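Local coordinates for putative metal binding protein (Coccidioides immitis, PDB 3CVG), which is of unknown function but probably belongs to the periplasmic-binding-protein superfamily, carries a calcium ion and may bind metal, at residues Lys159-Trp164 against Val170-Ala175. Residues are numbered along the deposited sequence; the frame is centred on the assembly and turned at random.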
loop_
_atom_site.group_PDB
_atom_site.type_symbol
_atom_site.label_atom_id
_atom_site.label_comp_id
_atom_site.label_asym_id
_atom_site.label_seq_id
_atom_site.Cartn_x
_atom_site.Cartn_y
_atom_site.Cartn_z
ATOM N N LYS A 159 -0.279 6.361 6.736
ATOM C CA LYS A 159 0.941 7.025 6.295
ATOM C C LYS A 159 0.906 8.550 6.440
ATOM O O LYS A 159 1.806 9.139 7.050
ATOM C CB LYS A 159 1.217 6.679 4.841
ATOM C CG LYS A 159 2.315 7.510 4.220
ATOM C CD LYS A 159 3.675 6.860 4.330
ATOM C CE LYS A 159 4.122 6.636 5.746
ATOM N NZ LYS A 159 4.602 5.221 5.904
ATOM N N GLU A 160 -0.093 9.208 5.864
ATOM C CA GLU A 160 -0.121 10.647 6.008
ATOM C C GLU A 160 -0.372 11.082 7.438
ATOM O O GLU A 160 0.113 12.127 7.863
ATOM C CB GLU A 160 -1.155 11.252 5.040
ATOM C CG GLU A 160 -2.522 10.559 4.975
ATOM C CD GLU A 160 -3.596 11.244 5.811
ATOM O OE1 GLU A 160 -3.262 12.221 6.512
ATOM O OE2 GLU A 160 -4.763 10.795 5.768
ATOM N N ALA A 161 -1.155 10.286 8.168
ATOM C CA ALA A 161 -1.474 10.621 9.565
ATOM C C ALA A 161 -0.123 10.597 10.279
ATOM O O ALA A 161 0.225 11.531 11.022
ATOM C CB ALA A 161 -2.495 9.567 10.238
ATOM N N GLU A 162 0.648 9.547 10.009
ATOM C CA GLU A 162 1.969 9.376 10.580
ATOM C C GLU A 162 2.865 10.579 10.240
ATOM O O GLU A 162 3.583 11.075 11.108
ATOM C CB GLU A 162 2.565 8.127 9.973
ATOM C CG GLU A 162 3.488 7.350 10.861
ATOM C CD GLU A 162 3.699 5.944 10.317
ATOM O OE1 GLU A 162 4.368 5.798 9.269
ATOM O OE2 GLU A 162 3.158 4.989 10.913
ATOM N N LEU A 163 2.852 11.016 8.977
ATOM C CA LEU A 163 3.694 12.135 8.543
ATOM C C LEU A 163 3.325 13.434 9.268
ATOM O O LEU A 163 4.200 14.171 9.712
ATOM C CB LEU A 163 3.593 12.294 7.016
ATOM C CG LEU A 163 4.238 11.133 6.254
ATOM C CD1 LEU A 163 3.925 11.239 4.777
ATOM C CD2 LEU A 163 5.734 11.160 6.498
ATOM N N TRP A 164 2.033 13.718 9.401
ATOM C CA TRP A 164 1.615 14.929 10.119
ATOM C C TRP A 164 2.091 14.900 11.574
ATOM O O TRP A 164 2.657 15.880 12.086
ATOM C CB TRP A 164 0.088 15.077 10.076
ATOM C CG TRP A 164 -0.412 15.480 8.710
ATOM C CD1 TRP A 164 -1.203 14.753 7.874
ATOM C CD2 TRP A 164 -0.094 16.688 8.014
ATOM N NE1 TRP A 164 -1.399 15.432 6.691
ATOM C CE2 TRP A 164 -0.728 16.626 6.753
ATOM C CE3 TRP A 164 0.669 17.818 8.332
ATOM C CZ2 TRP A 164 -0.623 17.649 5.811
ATOM C CZ3 TRP A 164 0.778 18.836 7.389
ATOM C CH2 TRP A 164 0.134 18.743 6.147
ATOM N N VAL A 170 -1.663 17.758 14.432
ATOM C CA VAL A 170 -2.815 16.862 14.481
ATOM C C VAL A 170 -3.948 17.622 13.788
ATOM O O VAL A 170 -4.841 18.162 14.445
ATOM C CB VAL A 170 -3.246 16.541 15.939
ATOM C CG1 VAL A 170 -4.207 15.351 15.931
ATOM C CG2 VAL A 170 -2.022 16.235 16.817
ATOM N N PRO A 171 -3.927 17.670 12.446
ATOM C CA PRO A 171 -4.930 18.374 11.627
ATOM C C PRO A 171 -6.388 18.013 11.875
ATOM O O PRO A 171 -7.265 18.876 11.776
ATOM C CB PRO A 171 -4.513 18.038 10.193
ATOM C CG PRO A 171 -3.047 17.754 10.310
ATOM C CD PRO A 171 -2.956 16.971 11.585
ATOM N N TRP A 172 -6.648 16.744 12.178
ATOM C CA TRP A 172 -8.017 16.274 12.415
ATOM C C TRP A 172 -8.562 16.577 13.800
ATOM O O TRP A 172 -9.777 16.562 13.995
ATOM C CB TRP A 172 -8.095 14.767 12.165
ATOM C CG TRP A 172 -7.055 14.003 12.922
ATOM C CD1 TRP A 172 -7.159 13.509 14.188
ATOM C CD2 TRP A 172 -5.731 13.684 12.472
ATOM N NE1 TRP A 172 -5.984 12.901 14.555
ATOM C CE2 TRP A 172 -5.089 12.994 13.524
ATOM C CE3 TRP A 172 -5.027 13.911 11.281
ATOM C CZ2 TRP A 172 -3.770 12.526 13.424
ATOM C CZ3 TRP A 172 -3.714 13.443 11.178
ATOM C CH2 TRP A 172 -3.103 12.758 12.247
ATOM N N ALA A 173 -7.673 16.839 14.757
ATOM C CA ALA A 173 -8.074 17.126 16.140
ATOM C C ALA A 173 -8.664 18.528 16.256
ATOM O O ALA A 173 -8.388 19.392 15.404
ATOM C CB ALA A 173 -6.882 16.976 17.076
ATOM N N THR A 174 -9.450 18.770 17.311
ATOM C CA THR A 174 -10.094 20.073 17.433
ATOM C C THR A 174 -9.203 21.247 17.415
ATOM O O THR A 174 -8.117 21.286 18.009
ATOM C CB THR A 174 -11.071 20.203 18.603
ATOM O OG1 THR A 174 -10.409 19.970 19.849
ATOM C CG2 THR A 174 -12.223 19.249 18.386
ATOM N N ALA A 175 -9.790 22.234 16.752
ATOM C CA ALA A 175 -9.200 23.463 16.365
ATOM C C ALA A 175 -8.958 22.721 15.036
ATOM O O ALA A 175 -7.850 22.663 14.526
ATOM C CB ALA A 175 -7.901 23.703 17.117
#
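The last turns of helix 155-166 meet the loop that follows it, where a type I beta turn from V170 to A173, closed by a 3.1 Å hydrogen bond from A173 N to V170 O, folds back so that P171 and W172 face A161 and W164; no hydrogen bond links the two segments. P171 sets CG over one face of the W164 indole, offset toward its rim. This CG stands 4.0 Å from the centroid of the five-membered ring, 22° off the normal, a CH-pi contact, while P171 CD packs against W164 CB at 3.9 Å. W172 reaches back to the helix with the far rim of its six-membered ring: CH2 touches A161 CB at 3.8 Å, and A161 O lies at the ring edge, near its plane. A chi1 of 52°, with CG between backbone N and carbonyl carbon, carries that ring toward A161, with V170 CG1 above one face of the indole, near the rim. W172 CZ3 also approaches W164 CB, at 4.3 Å. Around W164, F129 and F147 meet it edge-to-face, and W179 and Y180 close in as well; E160 OE1, at the edge of the W164 indole and in its plane, is hydrogen-bonded to Y180 OH. Proline and aromatic rings thus join a helix end to the loop before strand 180-182, a local hydrophobic cluster at the periphery of a probable periplasmic-binding-protein fold.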